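PDB 4S3I: DNA polymerase III subunit beta from Helicobacter pylori 26695, which tethers DNA polymerases and other proteins to DNA as a ring-shaped sliding clamp, making replication processive. Local coordinates for residues D11-N14 / A15-L19; K26-S30 / I31-I35; N73-K76 / F77-I81; G174-T177 / K178-S181; Y244-Y247 / Q248-L251. All blocks are in the same frame, centred on the assembly; numbering follows the deposited sequence.

Contact 1. Residues D11-N14 / A15-L19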
loop_
_atom_site.group_PDB
_atom_site.type_symbol
_atom_site.label_atom_id
_atom_site.label_comp_id
_atom_site.label_asym_id
_atom_site.label_seq_id
_atom_site.Cartn_x
_atom_site.Cartn_y
_atom_site.Cartn_z
ATOM N N ASP A 11 -7.594 -13.483 -20.499
ATOM C CA ASP A 11 -8.960 -13.833 -20.119
ATOM C C ASP A 11 -8.932 -14.673 -18.846
ATOM O O ASP A 11 -9.676 -14.431 -17.893
ATOM C CB ASP A 11 -9.629 -14.662 -21.214
ATOM C CG ASP A 11 -9.918 -13.868 -22.478
ATOM O OD1 ASP A 11 -9.882 -12.623 -22.428
ATOM O OD2 ASP A 11 -10.204 -14.514 -23.514
ATOM N N LEU A 12 -8.059 -15.667 -18.843
ATOM C CA LEU A 12 -7.959 -16.578 -17.706
ATOM C C LEU A 12 -7.518 -15.808 -16.457
ATOM O O LEU A 12 -8.153 -15.901 -15.399
ATOM C CB LEU A 12 -6.991 -17.718 -18.026
ATOM C CG LEU A 12 -6.699 -18.727 -16.919
ATOM C CD1 LEU A 12 -7.982 -19.437 -16.480
ATOM C CD2 LEU A 12 -5.665 -19.742 -17.394
ATOM N N GLU A 13 -6.453 -15.023 -16.588
ATOM C CA GLU A 13 -5.917 -14.275 -15.449
ATOM C C GLU A 13 -6.978 -13.357 -14.843
ATOM O O GLU A 13 -7.184 -13.348 -13.626
ATOM C CB GLU A 13 -4.676 -13.469 -15.851
ATOM C CG GLU A 13 -4.104 -12.593 -14.722
ATOM C CD GLU A 13 -2.747 -11.972 -15.062
ATOM O OE1 GLU A 13 -2.164 -11.298 -14.189
ATOM O OE2 GLU A 13 -2.261 -12.156 -16.198
ATOM N N ASN A 14 -7.662 -12.599 -15.695
ATOM C CA ASN A 14 -8.760 -11.754 -15.240
ATOM C C ASN A 14 -9.841 -12.535 -14.493
ATOM O O ASN A 14 -10.282 -12.125 -13.415
ATOM C CB ASN A 14 -9.380 -10.987 -16.414
ATOM C CG ASN A 14 -8.527 -9.826 -16.855
ATOM O OD1 ASN A 14 -7.855 -9.195 -16.036
ATOM N ND2 ASN A 14 -8.538 -9.534 -18.155
ATOM N N ALA A 15 -10.268 -13.658 -15.057
ATOM C CA ALA A 15 -11.270 -14.472 -14.386
ATOM C C ALA A 15 -10.771 -14.931 -13.009
ATOM O O ALA A 15 -11.504 -14.874 -12.019
ATOM C CB ALA A 15 -11.682 -15.668 -15.247
ATOM N N LEU A 16 -9.518 -15.370 -12.946
ATOM C CA LEU A 16 -8.946 -15.839 -11.683
ATOM C C LEU A 16 -8.839 -14.720 -10.648
ATOM O O LEU A 16 -9.025 -14.946 -9.443
ATOM C CB LEU A 16 -7.583 -16.479 -11.911
ATOM C CG LEU A 16 -7.616 -17.779 -12.699
ATOM C CD1 LEU A 16 -6.205 -18.295 -12.907
ATOM C CD2 LEU A 16 -8.473 -18.826 -11.992
ATOM N N ARG A 17 -8.548 -13.512 -11.113
ATOM C CA ARG A 17 -8.442 -12.389 -10.183
ATOM C C ARG A 17 -9.757 -12.127 -9.454
ATOM O O ARG A 17 -9.776 -11.946 -8.233
ATOM C CB ARG A 17 -7.922 -11.127 -10.884
ATOM C CG ARG A 17 -6.417 -11.188 -11.154
ATOM C CD ARG A 17 -5.796 -9.836 -11.539
ATOM N NE ARG A 17 -4.408 -10.022 -11.966
ATOM C CZ ARG A 17 -3.387 -10.248 -11.138
ATOM N NH1 ARG A 17 -3.579 -10.308 -9.824
ATOM N NH2 ARG A 17 -2.168 -10.416 -11.626
ATOM N N TYR A 18 -10.855 -12.136 -10.198
ATOM C CA TYR A 18 -12.164 -11.925 -9.599
ATOM C C TYR A 18 -12.508 -12.998 -8.594
ATOM O O TYR A 18 -13.205 -12.737 -7.616
ATOM C CB TYR A 18 -13.238 -11.929 -10.672
ATOM C CG TYR A 18 -13.290 -10.677 -11.506
ATOM C CD1 TYR A 18 -13.450 -9.431 -10.913
ATOM C CD2 TYR A 18 -13.226 -10.747 -12.892
ATOM C CE1 TYR A 18 -13.524 -8.275 -11.682
ATOM C CE2 TYR A 18 -13.299 -9.607 -13.669
ATOM C CZ TYR A 18 -13.448 -8.376 -13.060
ATOM O OH TYR A 18 -13.523 -7.246 -13.843
ATOM N N LEU A 19 -12.035 -14.213 -8.849
ATOM C CA LEU A 19 -12.433 -15.356 -8.043
ATOM C C LEU A 19 -11.696 -15.453 -6.711
ATOM O O LEU A 19 -12.131 -16.176 -5.814
ATOM C CB LEU A 19 -12.252 -16.646 -8.847
ATOM C CG LEU A 19 -13.335 -16.847 -9.907
ATOM C CD1 LEU A 19 -12.895 -17.910 -10.902
ATOM C CD2 LEU A 19 -14.659 -17.265 -9.255
#
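Successive i to i+4 backbone bonds join 11-14 to 15-19, the amides of Ala15, Leu16, Arg17 and Tyr18 reaching back to the carbonyls of Asp11, Leu12, Glu13 and Asn14. This is the body of alpha-helix 9-19 in the N-terminal domain of the clamp, and its two sides differ sharply. On the polar side Glu13 and Arg17, one turn apart, lie alongside each other and point the same way in a salt bridge. Glu13 swings CG anti to its own amide nitrogen (chi1 177°) and runs extended, which carries OE1 to within 2.7 Å of Arg17 NH2. The bond uses the anti lone pair of OE1, and the carboxylate and guanidinium planes stand 44° apart, a single-pronged grip instead of a flat two-bond pairing. The other oxygen, OE2, pairs with Lys9, so the carboxylate is shared between positive charges one turn before and one turn after it; this would be expected to stabilise its negative charge. On the buried side Leu12 and Leu16 make an apolar ridge, with Leu12 CG 4.1 Å from Leu16 CD1. Both leucines pack on Leu46 of strand 43-49 and on Ile81 of helix 74-82. Further round the helix, the Tyr18 ring meets His233 edge-to-face, while its CD2 comes back to 3.3 Å from Asn14 O.

Contact 2. Residues K26-S30 / I31-I35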
loop_
_atom_site.group_PDB
_atom_site.type_symbol
_atom_site.label_atom_id
_atom_site.label_comp_id
_atom_site.label_asym_id
_atom_site.label_seq_id
_atom_site.Cartn_x
_atom_site.Cartn_y
_atom_site.Cartn_z
ATOM N N LYS A 26 -5.995 -19.824 2.977
ATOM C CA LYS A 26 -4.911 -20.147 3.919
ATOM C C LYS A 26 -4.629 -21.633 4.073
ATOM O O LYS A 26 -3.475 -22.036 4.237
ATOM C CB LYS A 26 -5.144 -19.489 5.283
ATOM C CG LYS A 26 -4.963 -17.964 5.220
ATOM C CD LYS A 26 -5.244 -17.280 6.551
ATOM C CE LYS A 26 -5.065 -15.774 6.422
ATOM N NZ LYS A 26 -5.768 -15.036 7.503
ATOM N N ASP A 27 -5.680 -22.442 4.023
ATOM C CA ASP A 27 -5.512 -23.891 4.092
ATOM C C ASP A 27 -5.710 -24.464 2.688
ATOM O O ASP A 27 -6.833 -24.669 2.241
ATOM C CB ASP A 27 -6.498 -24.507 5.087
ATOM C CG ASP A 27 -6.432 -26.019 5.119
ATOM O OD1 ASP A 27 -5.423 -26.598 4.648
ATOM O OD2 ASP A 27 -7.390 -26.634 5.649
ATOM N N ALA A 28 -4.604 -24.710 1.995
ATOM C CA ALA A 28 -4.665 -25.179 0.611
ATOM C C ALA A 28 -5.109 -26.631 0.526
ATOM O O ALA A 28 -5.421 -27.114 -0.554
ATOM C CB ALA A 28 -3.322 -24.981 -0.085
ATOM N N SER A 29 -5.132 -27.328 1.655
ATOM C CA SER A 29 -5.567 -28.721 1.663
ATOM C C SER A 29 -7.105 -28.849 1.698
ATOM O O SER A 29 -7.655 -29.958 1.610
ATOM C CB SER A 29 -4.943 -29.471 2.833
ATOM O OG SER A 29 -5.560 -29.114 4.048
ATOM N N SER A 30 -7.797 -27.717 1.819
ATOM C CA SER A 30 -9.268 -27.720 1.862
ATOM C C SER A 30 -9.863 -27.336 0.515
ATOM O O SER A 30 -9.360 -26.428 -0.149
ATOM C CB SER A 30 -9.788 -26.752 2.932
ATOM O OG SER A 30 -11.193 -26.563 2.829
ATOM N N ILE A 31 -10.959 -27.993 0.134
ATOM C CA ILE A 31 -11.606 -27.675 -1.135
ATOM C C ILE A 31 -12.111 -26.229 -1.151
ATOM O O ILE A 31 -12.345 -25.670 -2.210
ATOM C CB ILE A 31 -12.740 -28.681 -1.510
ATOM C CG1 ILE A 31 -13.127 -28.543 -2.989
ATOM C CG2 ILE A 31 -13.970 -28.510 -0.618
ATOM C CD1 ILE A 31 -13.869 -29.751 -3.533
ATOM N N ALA A 32 -12.256 -25.617 0.025
ATOM C CA ALA A 32 -12.636 -24.191 0.079
ATOM C C ALA A 32 -11.589 -23.278 -0.559
ATOM O O ALA A 32 -11.876 -22.113 -0.861
ATOM C CB ALA A 32 -12.948 -23.747 1.501
ATOM N N SER A 33 -10.370 -23.788 -0.733
ATOM C CA SER A 33 -9.310 -23.024 -1.391
ATOM C C SER A 33 -9.292 -23.247 -2.908
ATOM O O SER A 33 -8.415 -22.720 -3.617
ATOM C CB SER A 33 -7.940 -23.387 -0.814
ATOM O OG SER A 33 -7.544 -24.687 -1.222
ATOM N N HIS A 34 -10.260 -24.030 -3.396
ATOM C CA HIS A 34 -10.274 -24.486 -4.784
ATOM C C HIS A 34 -11.357 -23.852 -5.661
ATOM O O HIS A 34 -12.466 -23.557 -5.202
ATOM C CB HIS A 34 -10.422 -26.014 -4.845
ATOM C CG HIS A 34 -9.125 -26.748 -4.751
ATOM N ND1 HIS A 34 -8.846 -27.870 -5.502
ATOM C CD2 HIS A 34 -8.024 -26.515 -3.996
ATOM C CE1 HIS A 34 -7.632 -28.299 -5.212
ATOM N NE2 HIS A 34 -7.109 -27.492 -4.307
ATOM N N ILE A 35 -11.017 -23.691 -6.937
ATOM C CA ILE A 35 -11.953 -23.270 -7.962
ATOM C C ILE A 35 -12.434 -24.498 -8.742
ATOM O O ILE A 35 -11.626 -25.334 -9.156
ATOM C CB ILE A 35 -11.296 -22.274 -8.921
ATOM C CG1 ILE A 35 -11.058 -20.944 -8.196
ATOM C CG2 ILE A 35 -12.154 -22.071 -10.165
ATOM C CD1 ILE A 35 -10.141 -19.948 -8.948
HETATM O O HOH W 1 -4.657 -28.085 -2.991
#
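The carbonyl oxygen of Ser30 is gripped twice by Ser33. The hydroxyl OG of Ser33 donates to Ser30 O at 2.7 Å, nearly in line with the C=O bond, whereas the backbone N of Ser33 reaches the same oxygen at 2.9 Å from above the carbonyl plane. The hydroxyl can do this because chi1 of Ser33 (72°) sets OG between its own backbone N and carbonyl carbon, turned back toward the preceding turn. Ser30 answers with its own side chain: OG, held anti to the backbone nitrogen, accepts from Ala32 N at 3.1 Å. Main chain and hydroxyl of Ser30 thus both hold the short 3-10 segment 31-33 that leads into strand 34-40. Just before it, residues 27-30 form a type I beta turn closed by Ser30 N and Asp27 O. Asp27 OD1 accepts from Ser29 N, an Asx turn overlapping it, and also from Ser29 OG; the hydroxyl comes in on the syn side at 2.6 Å, and the amide from above the carboxylate plane. At the strand end the imidazole of His34 is tied back to the turn through one water, which donates to Ala28 O at 2.7 Å and lies in the ring plane 2.8 Å from His34 NE2. The other ring nitrogen, ND1, bonds to Thr71, and the ring stacks with Phe112, so its rotation is fixed from several directions. Ile31 points away from the turn to pack on Phe112, Glu116 and Phe117.

Contact 3. Residues N73-K76 / F77-I81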
loop_
_atom_site.group_PDB
_atom_site.type_symbol
_atom_site.label_atom_id
_atom_site.label_comp_id
_atom_site.label_asym_id
_atom_site.label_seq_id
_atom_site.Cartn_x
_atom_site.Cartn_y
_atom_site.Cartn_z
ATOM N N ASN A 73 -6.500 -25.426 -6.891
ATOM C CA ASN A 73 -6.229 -24.365 -5.923
ATOM C C ASN A 73 -6.187 -23.008 -6.626
ATOM O O ASN A 73 -5.335 -22.769 -7.483
ATOM C CB ASN A 73 -4.903 -24.618 -5.207
ATOM C CG ASN A 73 -4.637 -23.606 -4.108
ATOM O OD1 ASN A 73 -4.114 -22.531 -4.361
ATOM N ND2 ASN A 73 -5.001 -23.956 -2.873
ATOM N N GLY A 74 -7.115 -22.129 -6.268
ATOM C CA GLY A 74 -7.268 -20.858 -6.966
ATOM C C GLY A 74 -6.104 -19.895 -6.816
ATOM O O GLY A 74 -5.769 -19.154 -7.739
ATOM N N LYS A 75 -5.477 -19.892 -5.648
ATOM C CA LYS A 75 -4.374 -18.950 -5.425
ATOM C C LYS A 75 -3.131 -19.365 -6.214
ATOM O O LYS A 75 -2.497 -18.542 -6.872
ATOM C CB LYS A 75 -4.048 -18.823 -3.932
ATOM C CG LYS A 75 -2.823 -17.920 -3.640
ATOM C CD LYS A 75 -2.308 -18.119 -2.212
ATOM C CE LYS A 75 -1.277 -17.055 -1.829
ATOM N NZ LYS A 75 -0.082 -17.059 -2.711
ATOM N N LYS A 76 -2.790 -20.647 -6.146
ATOM C CA LYS A 76 -1.657 -21.170 -6.911
ATOM C C LYS A 76 -1.890 -21.003 -8.415
ATOM O O LYS A 76 -0.982 -20.633 -9.146
ATOM C CB LYS A 76 -1.394 -22.644 -6.563
ATOM C CG LYS A 76 -0.938 -22.872 -5.120
ATOM C CD LYS A 76 -0.979 -24.359 -4.744
ATOM C CE LYS A 76 -0.679 -24.576 -3.261
ATOM N NZ LYS A 76 0.767 -24.412 -2.942
ATOM N N PHE A 77 -3.112 -21.294 -8.854
ATOM C CA PHE A 77 -3.506 -21.176 -10.259
ATOM C C PHE A 77 -3.221 -19.764 -10.737
ATOM O O PHE A 77 -2.575 -19.562 -11.759
ATOM C CB PHE A 77 -5.011 -21.495 -10.411
ATOM C CG PHE A 77 -5.446 -21.829 -11.822
ATOM C CD1 PHE A 77 -4.519 -22.018 -12.839
ATOM C CD2 PHE A 77 -6.800 -21.955 -12.125
ATOM C CE1 PHE A 77 -4.932 -22.335 -14.143
ATOM C CE2 PHE A 77 -7.227 -22.277 -13.422
ATOM C CZ PHE A 77 -6.291 -22.464 -14.430
ATOM N N LEU A 78 -3.684 -18.773 -9.989
ATOM C CA LEU A 78 -3.449 -17.389 -10.389
ATOM C C LEU A 78 -1.963 -17.030 -10.294
ATOM O O LEU A 78 -1.434 -16.304 -11.151
ATOM C CB LEU A 78 -4.289 -16.436 -9.548
ATOM C CG LEU A 78 -3.981 -14.953 -9.753
ATOM C CD1 LEU A 78 -4.162 -14.539 -11.214
ATOM C CD2 LEU A 78 -4.856 -14.109 -8.840
ATOM N N ASP A 79 -1.279 -17.531 -9.272
ATOM C CA ASP A 79 0.146 -17.210 -9.136
ATOM C C ASP A 79 0.919 -17.688 -10.367
ATOM O O ASP A 79 1.777 -16.975 -10.881
ATOM C CB ASP A 79 0.740 -17.812 -7.850
ATOM C CG ASP A 79 0.354 -17.030 -6.598
ATOM O OD1 ASP A 79 -0.010 -15.847 -6.732
ATOM O OD2 ASP A 79 0.418 -17.606 -5.487
ATOM N N ILE A 80 0.588 -18.890 -10.840
ATOM C CA ILE A 80 1.205 -19.433 -12.048
ATOM C C ILE A 80 0.863 -18.613 -13.297
ATOM O O ILE A 80 1.755 -18.139 -13.994
ATOM C CB ILE A 80 0.772 -20.886 -12.280
ATOM C CG1 ILE A 80 1.367 -21.805 -11.210
ATOM C CG2 ILE A 80 1.170 -21.358 -13.673
ATOM C CD1 ILE A 80 0.829 -23.234 -11.289
ATOM N N ILE A 81 -0.429 -18.444 -13.576
ATOM C CA ILE A 81 -0.867 -17.712 -14.767
ATOM C C ILE A 81 -0.273 -16.306 -14.846
ATOM O O ILE A 81 0.176 -15.869 -15.910
ATOM C CB ILE A 81 -2.411 -17.631 -14.861
ATOM C CG1 ILE A 81 -3.017 -19.027 -14.866
ATOM C CG2 ILE A 81 -2.840 -16.849 -16.105
ATOM C CD1 ILE A 81 -2.373 -19.972 -15.877
#
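Lys76, Phe77 and Asp79 carry much of this contact along the first turns of helix 74-82, and each meets its neighbours through a different kind of group. Lys76 contributes its carbonyl, which accepts from Ile80 N at 2.9 Å while the CG1 branch of Ile80 lies 3.3 Å from that same oxygen, Lys76 O. The lysine's own chain leaves the helix and bends at its last torsion; its NZ forms a salt bridge with Glu300 of the second subunit, placing this helix at the interface that closes the clamp ring. Phe77 bonds through its amide to Asn73 O and brings CB to 3.2 Å from that oxygen, before its ring leads away to Leu16 of helix 9-19 and Ile100 of strand 97-102. Asn73 is the N-cap of the helix. Its OD1 accepts from Lys76 N at 2.9 Å, in the carbonyl plane and almost straight (173° at the hydrogen), satisfying an amide of the first turn that has no carbonyl before it in the helix. Asp79 is reached from one turn back by Lys75, the two side chains crossing at an angle. With CG anti to its backbone nitrogen and a final bend at chi4 (-60°), Lys75 curls NZ onto the syn lone pair of Asp79 OD2 at 2.9 Å. Asp79 OD2 also lies 3.4 Å from Lys75 O, two acceptors side by side, and the ammonium group would be expected to ease their repulsion.

Contact 4. Residues G174-T177 / K178-S181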
loop_
_atom_site.group_PDB
_atom_site.type_symbol
_atom_site.label_atom_id
_atom_site.label_comp_id
_atom_site.label_asym_id
_atom_site.label_seq_id
_atom_site.Cartn_x
_atom_site.Cartn_y
_atom_site.Cartn_z
ATOM N N GLY A 174 -28.147 2.384 4.884
ATOM C CA GLY A 174 -27.152 1.816 5.779
ATOM C C GLY A 174 -27.142 2.628 7.063
ATOM O O GLY A 174 -27.384 3.837 7.031
ATOM N N THR A 175 -26.882 1.988 8.197
ATOM C CA THR A 175 -26.686 2.749 9.433
ATOM C C THR A 175 -25.790 2.016 10.420
ATOM O O THR A 175 -25.695 0.782 10.376
ATOM C CB THR A 175 -28.026 3.091 10.116
ATOM O OG1 THR A 175 -27.781 3.666 11.405
ATOM C CG2 THR A 175 -28.870 1.849 10.288
ATOM N N ASP A 176 -25.136 2.776 11.303
ATOM C CA ASP A 176 -24.340 2.190 12.383
ATOM C C ASP A 176 -24.778 2.721 13.745
ATOM O O ASP A 176 -24.014 2.651 14.714
ATOM C CB ASP A 176 -22.841 2.469 12.184
ATOM C CG ASP A 176 -22.516 3.959 12.159
ATOM O OD1 ASP A 176 -23.390 4.773 12.536
ATOM O OD2 ASP A 176 -21.378 4.320 11.764
ATOM N N THR A 177 -25.991 3.280 13.786
ATOM C CA THR A 177 -26.604 3.883 14.988
ATOM C C THR A 177 -26.139 5.290 15.387
ATOM O O THR A 177 -26.818 5.949 16.176
ATOM C CB THR A 177 -26.546 2.963 16.244
ATOM O OG1 THR A 177 -25.186 2.836 16.694
ATOM C CG2 THR A 177 -27.134 1.598 15.932
ATOM N N LYS A 178 -24.999 5.743 14.866
ATOM C CA LYS A 178 -24.558 7.121 15.083
ATOM C C LYS A 178 -24.985 7.966 13.892
ATOM O O LYS A 178 -25.165 9.187 13.989
ATOM C CB LYS A 178 -23.035 7.205 15.210
ATOM C CG LYS A 178 -22.433 6.505 16.420
ATOM C CD LYS A 178 -23.019 7.035 17.723
ATOM C CE LYS A 178 -22.120 6.731 18.922
ATOM N NZ LYS A 178 -21.192 7.860 19.227
ATOM N N ARG A 179 -25.125 7.297 12.756
ATOM C CA ARG A 179 -25.459 7.959 11.507
ATOM C C ARG A 179 -26.205 6.983 10.619
ATOM O O ARG A 179 -26.152 5.761 10.820
ATOM C CB ARG A 179 -24.198 8.446 10.807
ATOM C CG ARG A 179 -23.108 7.402 10.805
ATOM C CD ARG A 179 -21.888 7.849 10.066
ATOM N NE ARG A 179 -20.818 6.857 10.174
ATOM C CZ ARG A 179 -19.729 6.866 9.420
ATOM N NH1 ARG A 179 -19.574 7.819 8.516
ATOM N NH2 ARG A 179 -18.800 5.932 9.576
ATOM N N LEU A 180 -26.909 7.532 9.644
ATOM C CA LEU A 180 -27.786 6.745 8.799
ATOM C C LEU A 180 -27.750 7.409 7.445
ATOM O O LEU A 180 -27.950 8.626 7.341
ATOM C CB LEU A 180 -29.200 6.752 9.381
ATOM C CG LEU A 180 -30.307 6.044 8.607
ATOM C CD1 LEU A 180 -31.189 5.266 9.566
ATOM C CD2 LEU A 180 -31.126 7.062 7.841
ATOM N N SER A 181 -27.444 6.626 6.415
ATOM C CA SER A 181 -27.412 7.152 5.057
ATOM C C SER A 181 -28.437 6.399 4.251
ATOM O O SER A 181 -28.591 5.174 4.398
ATOM C CB SER A 181 -26.031 7.003 4.424
ATOM O OG SER A 181 -25.110 7.878 5.035
#
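Asp176 and Arg179 cross at an angle, their carboxylate and guanidinium planes 40° apart, and meet in a salt bridge between Asp176 OD2 and Arg179 NE at 3.0 Å. The oxygen comes to the edge of the guanidinium, in its plane, so the NE-H is used nearly straight (162°). The other two guanidinium nitrogens bond elsewhere, NH1 in a salt bridge with Glu329, which fixes the rotation of the group. Chi1 of Asp176 (60°) folds its carboxylate back over the turn, where OD1 accepts two amides: Lys178 N at 3.0 Å on its anti side, tilted from the carboxylate plane, and Arg179 N at 3.1 Å nearly in line with the C-O bond. Thr175, just before Asp176, adds a second grip on the returning strand. Its OG1 donates to Arg179 O at 2.7 Å, tilted from the carbonyl plane, and accepts from Thr177 N at 3.0 Å, making an ST turn; Arg179 O also receives Asp176 N. The rest of Thr175 lies across Leu180, with CB 3.9 Å from Leu180 CD1, on the face that Tyr244 and Tyr247 cover. Beyond it Gly174 and Ser181 exchange two backbone bonds as an antiparallel hydrogen-bonded pair, and Thr175 with Leu180 is the neighbouring non-hydrogen-bonded one. Together they form the tight end of a beta hairpin, strands 169-175 and 179-185, in the central domain of the sliding clamp.

Contact 5. Residues Y244-Y247 / Q248-L251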
loop_
_atom_site.group_PDB
_atom_site.type_symbol
_atom_site.label_atom_id
_atom_site.label_comp_id
_atom_site.label_asym_id
_atom_site.label_seq_id
_atom_site.Cartn_x
_atom_site.Cartn_y
_atom_site.Cartn_z
ATOM N N TYR A 244 -34.900 -5.065 9.481
ATOM C CA TYR A 244 -34.152 -3.828 9.528
ATOM C C TYR A 244 -35.061 -2.783 10.176
ATOM O O TYR A 244 -36.257 -2.730 9.879
ATOM C CB TYR A 244 -33.783 -3.420 8.107
ATOM C CG TYR A 244 -32.578 -2.533 8.025
ATOM C CD1 TYR A 244 -32.711 -1.156 8.025
ATOM C CD2 TYR A 244 -31.302 -3.074 7.949
ATOM C CE1 TYR A 244 -31.613 -0.338 7.949
ATOM C CE2 TYR A 244 -30.193 -2.268 7.875
ATOM C CZ TYR A 244 -30.357 -0.898 7.877
ATOM O OH TYR A 244 -29.265 -0.086 7.801
ATOM N N PRO A 245 -34.511 -1.967 11.085
ATOM C CA PRO A 245 -35.331 -0.937 11.743
ATOM C C PRO A 245 -35.923 0.025 10.717
ATOM O O PRO A 245 -35.250 0.317 9.724
ATOM C CB PRO A 245 -34.316 -0.190 12.619
ATOM C CG PRO A 245 -32.964 -0.458 11.967
ATOM C CD PRO A 245 -33.084 -1.865 11.444
ATOM N N ASP A 246 -37.146 0.506 10.919
ATOM C CA ASP A 246 -37.668 1.494 9.982
ATOM C C ASP A 246 -36.962 2.836 10.167
ATOM O O ASP A 246 -37.117 3.513 11.185
ATOM C CB ASP A 246 -39.188 1.651 10.064
ATOM C CG ASP A 246 -39.767 2.327 8.821
ATOM O OD1 ASP A 246 -39.002 2.569 7.855
ATOM O OD2 ASP A 246 -40.987 2.604 8.806
ATOM N N TYR A 247 -36.170 3.204 9.169
ATOM C CA TYR A 247 -35.402 4.433 9.227
ATOM C C TYR A 247 -36.299 5.665 9.126
ATOM O O TYR A 247 -35.920 6.750 9.561
ATOM C CB TYR A 247 -34.343 4.445 8.122
ATOM C CG TYR A 247 -34.850 4.834 6.748
ATOM C CD1 TYR A 247 -35.375 3.882 5.880
ATOM C CD2 TYR A 247 -34.777 6.152 6.311
ATOM C CE1 TYR A 247 -35.827 4.236 4.623
ATOM C CE2 TYR A 247 -35.226 6.515 5.060
ATOM C CZ TYR A 247 -35.747 5.552 4.218
ATOM O OH TYR A 247 -36.197 5.916 2.968
ATOM N N GLN A 248 -37.484 5.495 8.550
ATOM C CA GLN A 248 -38.391 6.618 8.340
ATOM C C GLN A 248 -38.855 7.223 9.658
ATOM O O GLN A 248 -39.067 8.434 9.754
ATOM C CB GLN A 248 -39.603 6.178 7.526
ATOM C CG GLN A 248 -40.013 7.187 6.478
ATOM C CD GLN A 248 -39.052 7.209 5.311
ATOM O OE1 GLN A 248 -38.559 6.162 4.887
ATOM N NE2 GLN A 248 -38.773 8.400 4.788
ATOM N N LYS A 249 -38.989 6.373 10.672
ATOM C CA LYS A 249 -39.492 6.789 11.979
ATOM C C LYS A 249 -38.492 7.643 12.762
ATOM O O LYS A 249 -38.858 8.302 13.739
ATOM C CB LYS A 249 -39.903 5.561 12.801
ATOM C CG LYS A 249 -40.598 4.452 11.998
ATOM C CD LYS A 249 -42.108 4.670 11.857
ATOM C CE LYS A 249 -42.477 5.665 10.750
ATOM N NZ LYS A 249 -42.732 5.027 9.423
ATOM N N ILE A 250 -37.236 7.636 12.318
ATOM C CA ILE A 250 -36.159 8.352 13.001
ATOM C C ILE A 250 -35.836 9.686 12.329
ATOM O O ILE A 250 -35.272 10.583 12.957
ATOM C CB ILE A 250 -34.873 7.505 13.062
ATOM C CG1 ILE A 250 -35.198 6.028 12.810
ATOM C CG2 ILE A 250 -34.160 7.711 14.392
ATOM C CD1 ILE A 250 -34.093 5.056 13.210
ATOM N N LEU A 251 -36.177 9.803 11.049
ATOM C CA LEU A 251 -35.994 11.056 10.322
ATOM C C LEU A 251 -36.892 12.132 10.918
ATOM O O LEU A 251 -38.088 11.904 11.135
ATOM C CB LEU A 251 -36.319 10.900 8.836
ATOM C CG LEU A 251 -35.420 10.043 7.954
ATOM C CD1 LEU A 251 -35.684 10.336 6.476
ATOM C CD2 LEU A 251 -33.956 10.267 8.289
#
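Chi1 of Asp246 (-162°) swings its carboxylate forward along the chain, and bends at three torsions of Lys249 curl NZ back to meet it. The resulting salt bridge spans Asp246 OD2 and Lys249 NZ at 3.0 Å, with the ammonium above the carboxylate plane. The other oxygen, Asp246 OD1, accepts a weak bond from Gln248 N at 3.4 Å. Tyr247, whose chi1 of 80° sets the ring beside its own backbone, runs alongside Gln248 in the same direction. The amide oxygen OE1 of Gln248 comes over one face of the tyrosine ring, 3.0 Å from Tyr247 CZ, with the amide and ring planes steeply inclined at 64°. Leu251 CD1 touches the ring at Tyr247 CE2, 4.1 Å away, and Tyr182 and Val173 of the central-domain hairpin also pack on Tyr247. The backbone makes one loose helical turn in the loop between strands 233-238 and 257-262, where the central domain passes into the C-terminal one: Ile250 N bonds to Tyr247 O at 3.2 Å, and Leu251 N reaches that oxygen weakly. With the lysine and glutamine exposed and several backbone bonds weak, the salt bridge is probably weakened by solvent, whereas the tyrosine ring is buried against the hairpin.

How the contacts relate
From the N terminus the five contacts follow in series, each a local contact within one continuous run, so none nests in or crosses another. Contacts 1, 2 and 3 cluster in the N-terminal domain: helix 9-19 packs against helix 74-82, the centres of contacts 1 and 3 lying about 10 Å apart, and Leu16 also reaches Ile35 beyond the turn of contact 2. That turn meets the cap of contact 3 where Ser33 O lies 3.0 Å from Gly74 N, probably hydrogen-bonded. Contact 4 closes a hairpin of the central domain, and contact 5, where that domain passes into the C-terminal one, packs against it, the two centres about 10 Å apart. Some 35 Å separates the centres of contacts 1 and 4.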